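Local atomic coordinates of cell wall surface anchor family protein (PDB entry 3TW0), a protein that forms the adhesive tip of the group B streptococcal pilus and probably attaches the bacterium to host surfaces through a magnesium-binding von Willebrand factor A-type domain. Residues Y279-P284 with K288-S293; A294-Q297 with G302-T305. The protein carries 2 engineered substitutions. One frame throughout, in Å; residues are numbered along the deposited sequence.

Contact 1: residues Y279-P284 with K288-S293; sequences YNWVYP and KTKKVS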
ATOM      1  N   TYR A 279      -2.303  14.801   0.521  1.00 17.99           N
ATOM      2  CA  TYR A 279      -2.604  13.387   0.548  1.00 18.72           C
ATOM      3  C   TYR A 279      -1.834  12.652   1.671  1.00 18.08           C
ATOM      4  O   TYR A 279      -2.106  11.498   1.949  1.00 17.82           O
ATOM      5  CB  TYR A 279      -2.411  12.719  -0.826  1.00 18.31           C
ATOM      6  CG  TYR A 279      -1.062  12.902  -1.471  1.00 21.58           C
ATOM      7  CD1 TYR A 279      -0.937  13.607  -2.675  1.00 22.11           C
ATOM      8  CD2 TYR A 279       0.079  12.354  -0.910  1.00 20.45           C
ATOM      9  CE1 TYR A 279       0.309  13.768  -3.284  1.00 23.14           C
ATOM     10  CE2 TYR A 279       1.300  12.500  -1.504  1.00 22.96           C
ATOM     11  CZ  TYR A 279       1.412  13.212  -2.702  1.00 23.52           C
ATOM     12  OH  TYR A 279       2.664  13.355  -3.281  1.00 23.75           O
ATOM     13  N   ASN A 280      -0.926  13.341   2.342  1.00 17.52           N
ATOM     14  CA  ASN A 280      -0.291  12.782   3.542  1.00 18.19           C
ATOM     15  C   ASN A 280      -0.895  13.198   4.882  1.00 17.13           C
ATOM     16  O   ASN A 280      -0.406  12.759   5.926  1.00 17.60           O
ATOM     17  CB  ASN A 280       1.216  13.077   3.547  1.00 18.15           C
ATOM     18  CG  ASN A 280       1.988  12.127   2.648  1.00 21.92           C
ATOM     19  OD1 ASN A 280       1.762  10.904   2.678  1.00 25.73           O
ATOM     20  ND2 ASN A 280       2.905  12.677   1.842  1.00 22.83           N
ATOM     21  N   TRP A 281      -1.929  14.039   4.851  1.00 16.72           N
ATOM     22  CA  TRP A 281      -2.511  14.670   6.032  1.00 16.15           C
ATOM     23  C   TRP A 281      -3.540  13.774   6.702  1.00 16.89           C
ATOM     24  O   TRP A 281      -4.206  12.974   6.049  1.00 16.42           O
ATOM     25  CB  TRP A 281      -3.277  15.942   5.631  1.00 16.15           C
ATOM     26  CG  TRP A 281      -2.443  17.100   5.116  1.00 17.29           C
ATOM     27  CD1 TRP A 281      -1.086  17.114   4.874  1.00 17.28           C
ATOM     28  CD2 TRP A 281      -2.930  18.392   4.710  1.00 19.35           C
ATOM     29  NE1 TRP A 281      -0.698  18.346   4.400  1.00 15.49           N
ATOM     30  CE2 TRP A 281      -1.807  19.146   4.273  1.00 16.31           C
ATOM     31  CE3 TRP A 281      -4.199  18.996   4.696  1.00 18.20           C
ATOM     32  CZ2 TRP A 281      -1.917  20.466   3.833  1.00 17.13           C
ATOM     33  CZ3 TRP A 281      -4.308  20.308   4.241  1.00 19.03           C
ATOM     34  CH2 TRP A 281      -3.163  21.041   3.830  1.00 17.88           C
ATOM     35  N   VAL A 282      -3.733  13.957   7.996  1.00 18.13           N
ATOM     36  CA  VAL A 282      -4.932  13.377   8.632  1.00 18.17           C
ATOM     37  C   VAL A 282      -6.130  13.923   7.860  1.00 18.06           C
ATOM     38  O   VAL A 282      -6.129  15.086   7.450  1.00 20.06           O
ATOM     39  CB  VAL A 282      -4.989  13.724  10.135  1.00 18.05           C
ATOM     40  CG1 VAL A 282      -6.334  13.330  10.743  1.00 17.91           C
ATOM     41  CG2 VAL A 282      -3.885  13.009  10.853  1.00 18.18           C
ATOM     42  N   TYR A 283      -7.113  13.070   7.593  1.00 16.88           N
ATOM     43  CA  TYR A 283      -8.296  13.520   6.889  1.00 16.60           C
ATOM     44  C   TYR A 283      -9.525  12.790   7.468  1.00 16.95           C
ATOM     45  O   TYR A 283      -9.387  11.815   8.203  1.00 16.43           O
ATOM     46  CB  TYR A 283      -8.162  13.298   5.361  1.00 15.66           C
ATOM     47  CG  TYR A 283      -8.436  11.860   4.957  1.00 13.81           C
ATOM     48  CD1 TYR A 283      -7.456  10.880   5.111  1.00 13.03           C
ATOM     49  CD2 TYR A 283      -9.678  11.482   4.459  1.00 12.57           C
ATOM     50  CE1 TYR A 283      -7.699   9.557   4.756  1.00 13.53           C
ATOM     51  CE2 TYR A 283      -9.949  10.142   4.112  1.00 14.82           C
ATOM     52  CZ  TYR A 283      -8.956   9.197   4.268  1.00 11.27           C
ATOM     53  OH  TYR A 283      -9.201   7.910   3.925  1.00 12.75           O
ATOM     54  N   PRO A 284     -10.725  13.251   7.131  1.00 17.81           N
ATOM     55  CA  PRO A 284     -11.064  14.335   6.200  1.00 18.40           C
ATOM     56  C   PRO A 284     -10.756  15.727   6.755  1.00 18.98           C
ATOM     57  O   PRO A 284     -10.577  15.893   7.961  1.00 18.24           O
ATOM     58  CB  PRO A 284     -12.570  14.162   6.006  1.00 18.12           C
ATOM     59  CG  PRO A 284     -13.022  13.561   7.331  1.00 17.88           C
ATOM     60  CD  PRO A 284     -11.912  12.756   7.872  1.00 17.49           C
ATOM     61  N   LYS A 288     -11.997  23.624   1.256  1.00 29.22           N
ATOM     62  CA  LYS A 288     -11.854  25.079   1.095  1.00 30.01           C
ATOM     63  C   LYS A 288     -11.053  25.715   2.220  1.00 29.42           C
ATOM     64  O   LYS A 288     -10.035  26.381   1.956  1.00 29.35           O
ATOM     65  CB  LYS A 288     -13.211  25.769   0.914  1.00 30.29           C
ATOM     66  CG  LYS A 288     -13.691  25.735  -0.552  1.00 33.81           C
ATOM     67  CD  LYS A 288     -12.697  26.521  -1.462  1.00 39.60           C
ATOM     68  CE  LYS A 288     -13.003  26.347  -2.956  1.00 40.88           C
ATOM     69  NZ  LYS A 288     -12.468  25.069  -3.486  1.00 41.78           N
ATOM     70  N   THR A 289     -11.481  25.489   3.464  1.00 28.09           N
ATOM     71  CA  THR A 289     -10.839  26.129   4.615  1.00 27.27           C
ATOM     72  C   THR A 289      -9.665  25.320   5.188  1.00 26.83           C
ATOM     73  O   THR A 289      -8.888  25.833   5.995  1.00 25.97           O
ATOM     74  CB  THR A 289     -11.828  26.287   5.763  1.00 27.45           C
ATOM     75  OG1 THR A 289     -12.072  24.997   6.329  1.00 26.31           O
ATOM     76  CG2 THR A 289     -13.145  26.915   5.291  1.00 26.52           C
ATOM     77  N   LYS A 290      -9.583  24.046   4.812  1.00 25.72           N
ATOM     78  CA  LYS A 290      -8.557  23.105   5.333  1.00 25.68           C
ATOM     79  C   LYS A 290      -8.673  22.716   6.822  1.00 24.66           C
ATOM     80  O   LYS A 290      -7.777  22.076   7.354  1.00 24.63           O
ATOM     81  CB  LYS A 290      -7.132  23.590   5.002  1.00 26.01           C
ATOM     82  CG  LYS A 290      -6.852  23.842   3.523  1.00 28.40           C
ATOM     83  CD  LYS A 290      -6.824  22.511   2.712  1.00 32.64           C
ATOM     84  CE  LYS A 290      -6.129  22.653   1.340  1.00 33.72           C
ATOM     85  NZ  LYS A 290      -6.917  23.524   0.432  1.00 32.89           N
ATOM     86  N   LYS A 291      -9.766  23.110   7.478  1.00 23.51           N
ATOM     87  CA  LYS A 291     -10.098  22.689   8.845  1.00 23.52           C
ATOM     88  C   LYS A 291     -10.166  21.170   8.891  1.00 22.30           C
ATOM     89  O   LYS A 291     -10.963  20.583   8.167  1.00 21.74           O
ATOM     90  CB  LYS A 291     -11.484  23.252   9.268  1.00 23.84           C
ATOM     91  CG  LYS A 291     -11.554  24.786   9.451  1.00 28.93           C
ATOM     92  CD  LYS A 291     -12.870  25.441   8.884  1.00 36.48           C
ATOM     93  CE  LYS A 291     -14.075  25.392   9.845  1.00 40.70           C
ATOM     94  NZ  LYS A 291     -13.857  26.192  11.106  1.00 41.03           N
ATOM     95  N   VAL A 292      -9.323  20.530   9.702  1.00 21.89           N
ATOM     96  CA  VAL A 292      -9.419  19.080   9.869  1.00 21.69           C
ATOM     97  C   VAL A 292     -10.743  18.715  10.566  1.00 21.50           C
ATOM     98  O   VAL A 292     -11.316  19.535  11.294  1.00 21.39           O
ATOM     99  CB  VAL A 292      -8.189  18.464  10.626  1.00 21.91           C
ATOM    100  CG1 VAL A 292      -8.171  18.822  12.125  1.00 20.75           C
ATOM    101  CG2 VAL A 292      -8.180  16.964  10.456  1.00 21.10           C
ATOM    102  N   SER A 293     -11.213  17.497  10.320  1.00 20.93           N
ATOM    103  CA  SER A 293     -12.398  16.958  10.968  1.00 20.61           C
ATOM    104  C   SER A 293     -12.320  17.080  12.494  1.00 20.42           C
ATOM    105  O   SER A 293     -11.286  16.783  13.101  1.00 20.68           O
ATOM    106  CB  SER A 293     -12.549  15.479  10.588  1.00 20.49           C
ATOM    107  OG  SER A 293     -13.479  14.833  11.453  1.00 20.21           O
TER
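Ser293 meets Pro284 through both its backbone and its side chain. The amide N of Ser293 donates to the carbonyl O of Pro284 at 2.9 Å, with an N-H...O angle of 154° and the donor tilted 24° from the carbonyl plane. Beside this bond, Ser293 CB packs against the proline ring, 3.8 Å from Pro284 CG. The peptide bond between Tyr283 and Pro284 is cis, just ahead of the residue whose ring and carbonyl both meet Ser293. The neighbouring Val292 holds CG2 anti to its backbone N, a turn that carries this methyl 3.6 Å from Pro284 O and 4.1 Å from Val282 CG1. Farther along, Lys290 crosses Trp281 at about a right angle and places CD 3.7 Å from Trp281 CZ3, at the indole edge and near the ring plane. Bends at chi2 and chi4 fold the lysine chain back, and its NZ is hydrogen-bonded to Pro287 O, in the short link between the two segments. Around this first shell, Trp281 NE1 donates to the carbonyl O of Trp276, and Ser293 OG hydrogen-bonds with Thr295 N and Lys296 O. The arrangement is an irregular loop that folds back on itself, joined by one backbone bond and a few carbon contacts, without regular strands. It belongs to the long connection between strand 271-276 and helix 302-312, with Tyr192 of helix 192-201 touching Pro284 and Ser293.

Contact 2: residues A294-Q297 with G302-T305; sequences ATKQ and GEPT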
ATOM      1  N   ALA A 294     -13.407  17.521  13.108  1.00 20.65           N
ATOM      2  CA  ALA A 294     -13.493  17.604  14.567  1.00 20.29           C
ATOM      3  C   ALA A 294     -14.172  16.355  15.129  1.00 20.49           C
ATOM      4  O   ALA A 294     -14.410  16.243  16.356  1.00 20.57           O
ATOM      5  CB  ALA A 294     -14.272  18.861  14.973  1.00 20.61           C
ATOM      6  N   THR A 295     -14.526  15.422  14.258  1.00 19.37           N
ATOM      7  CA  THR A 295     -15.011  14.130  14.769  1.00 19.77           C
ATOM      8  C   THR A 295     -14.142  12.967  14.272  1.00 18.10           C
ATOM      9  O   THR A 295     -13.046  12.789  14.753  1.00 18.34           O
ATOM     10  CB  THR A 295     -16.526  13.895  14.505  1.00 19.00           C
ATOM     11  OG1 THR A 295     -16.773  13.851  13.095  1.00 21.73           O
ATOM     12  CG2 THR A 295     -17.392  14.978  15.148  1.00 20.08           C
ATOM     13  N   LYS A 296     -14.642  12.170  13.332  1.00 18.02           N
ATOM     14  CA  LYS A 296     -13.896  11.007  12.877  1.00 17.03           C
ATOM     15  C   LYS A 296     -12.638  11.494  12.167  1.00 16.91           C
ATOM     16  O   LYS A 296     -12.732  12.424  11.339  1.00 16.29           O
ATOM     17  CB  LYS A 296     -14.739  10.197  11.874  1.00 17.83           C
ATOM     18  CG  LYS A 296     -14.041   8.924  11.313  1.00 14.27           C
ATOM     19  CD  LYS A 296     -13.804   7.883  12.431  1.00 12.18           C
ATOM     20  CE  LYS A 296     -12.700   6.934  12.071  1.00 12.94           C
ATOM     21  NZ  LYS A 296     -12.485   5.795  13.021  1.00 15.08           N
ATOM     22  N   GLN A 297     -11.501  10.842  12.460  1.00 16.92           N
ATOM     23  CA  GLN A 297     -10.216  11.116  11.784  1.00 17.82           C
ATOM     24  C   GLN A 297      -9.508   9.837  11.372  1.00 18.18           C
ATOM     25  O   GLN A 297      -9.312   8.915  12.202  1.00 19.43           O
ATOM     26  CB  GLN A 297      -9.273  11.950  12.656  1.00 17.76           C
ATOM     27  CG  GLN A 297      -9.683  13.425  12.886  1.00 17.62           C
ATOM     28  CD  GLN A 297      -8.747  14.147  13.852  1.00 20.29           C
ATOM     29  OE1 GLN A 297      -8.771  15.375  13.971  1.00 23.53           O
ATOM     30  NE2 GLN A 297      -7.922  13.392  14.544  1.00 19.55           N
ATOM     31  N   GLY A 302      -3.376   1.723   7.652  1.00 15.80           N
ATOM     32  CA  GLY A 302      -3.844   0.412   8.111  1.00 15.69           C
ATOM     33  C   GLY A 302      -5.351   0.415   8.212  1.00 15.67           C
ATOM     34  O   GLY A 302      -6.017  -0.474   7.704  1.00 16.06           O
ATOM     35  N   GLU A 303      -5.901   1.449   8.840  1.00 15.75           N
ATOM     36  CA  GLU A 303      -7.322   1.491   9.040  1.00 15.51           C
ATOM     37  C   GLU A 303      -8.148   1.468   7.737  1.00 15.17           C
ATOM     38  O   GLU A 303      -9.040   0.626   7.586  1.00 14.34           O
ATOM     39  CB  GLU A 303      -7.754   2.612  10.009  1.00 15.10           C
ATOM     40  CG  GLU A 303      -9.267   2.564  10.265  1.00 17.74           C
ATOM     41  CD  GLU A 303      -9.826   3.752  11.040  1.00 20.86           C
ATOM     42  OE1 GLU A 303      -9.097   4.739  11.260  1.00 20.39           O
ATOM     43  OE2 GLU A 303     -11.018   3.691  11.440  1.00 20.99           O
ATOM     44  N   PRO A 304      -7.867   2.387   6.782  1.00 14.59           N
ATOM     45  CA  PRO A 304      -8.709   2.275   5.591  1.00 13.35           C
ATOM     46  C   PRO A 304      -8.511   0.954   4.884  1.00 13.18           C
ATOM     47  O   PRO A 304      -9.477   0.427   4.315  1.00 11.73           O
ATOM     48  CB  PRO A 304      -8.269   3.477   4.712  1.00 13.33           C
ATOM     49  CG  PRO A 304      -6.933   3.931   5.328  1.00 14.15           C
ATOM     50  CD  PRO A 304      -7.094   3.643   6.791  1.00 13.89           C
ATOM     51  N   THR A 305      -7.304   0.383   4.961  1.00 12.25           N
ATOM     52  CA  THR A 305      -7.089  -0.917   4.329  1.00 12.99           C
ATOM     53  C   THR A 305      -7.917  -2.067   4.986  1.00 12.62           C
ATOM     54  O   THR A 305      -8.476  -2.916   4.266  1.00 12.45           O
ATOM     55  CB  THR A 305      -5.601  -1.284   4.269  1.00 12.91           C
ATOM     56  OG1 THR A 305      -4.859  -0.198   3.660  1.00 14.59           O
ATOM     57  CG2 THR A 305      -5.410  -2.533   3.458  1.00 13.18           C
TER
HETATM   58  O   HOH W   1      -9.951   6.405  13.416  1.00 21.90           O
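Lys296 and Glu303 approach from opposite directions and meet in a salt bridge, with Lys296 NZ donating to Glu303 OE2 at 3.0 Å. The ammonium uses the syn lone pair of that oxygen, on the side of OE1. Glu303 reaches it with an extended chain, its CG anti to the backbone N (chi1 -176°), whereas the lysine bends at chi2 before running on to the carboxylate. Water-mediated bonds form the second kind of interaction. One water accepts from Lys296 NZ at 2.6 Å and donates both to Glu303 OE1 and to the carbonyl O of Gln297, each at 2.9 Å. Both carboxylate oxygens are therefore engaged, one directly by the lysine and the other through solvent. Phe196 of helix 192-201 takes part in a cation-pi interaction with Lys296 and touches the Glu303 side chain. At the start of helix 302-312, Glu303 N is hydrogen-bonded to Thr300 OG1. The chemistry between the two segments is thus almost wholly polar, and their nearest CA atoms, those of Gln297 and Glu303, lie 10.4 Å apart: long side chains and a water span the separation, and the lysine's charge would probably stabilise the ionised carboxylate.

Both contacts draw on the single connection between strand 271-276 and helix 302-312, in series, and their centres lie about 12 Å apart. Contact 1 is largely buried and joins loop to loop by close apolar packing and a backbone bond; contact 2 lies at the surface and ties the loop to the first turn of the helix by charge and water, burying 77 Å² against 254 Å². They also touch directly, as Val282 packs on Gln297 and Pro284 on the backbone of Lys296. Helix 192-201 borders both, meeting contact 1 through Tyr192 and contact 2 through Phe196. Neither lies at the magnesium site.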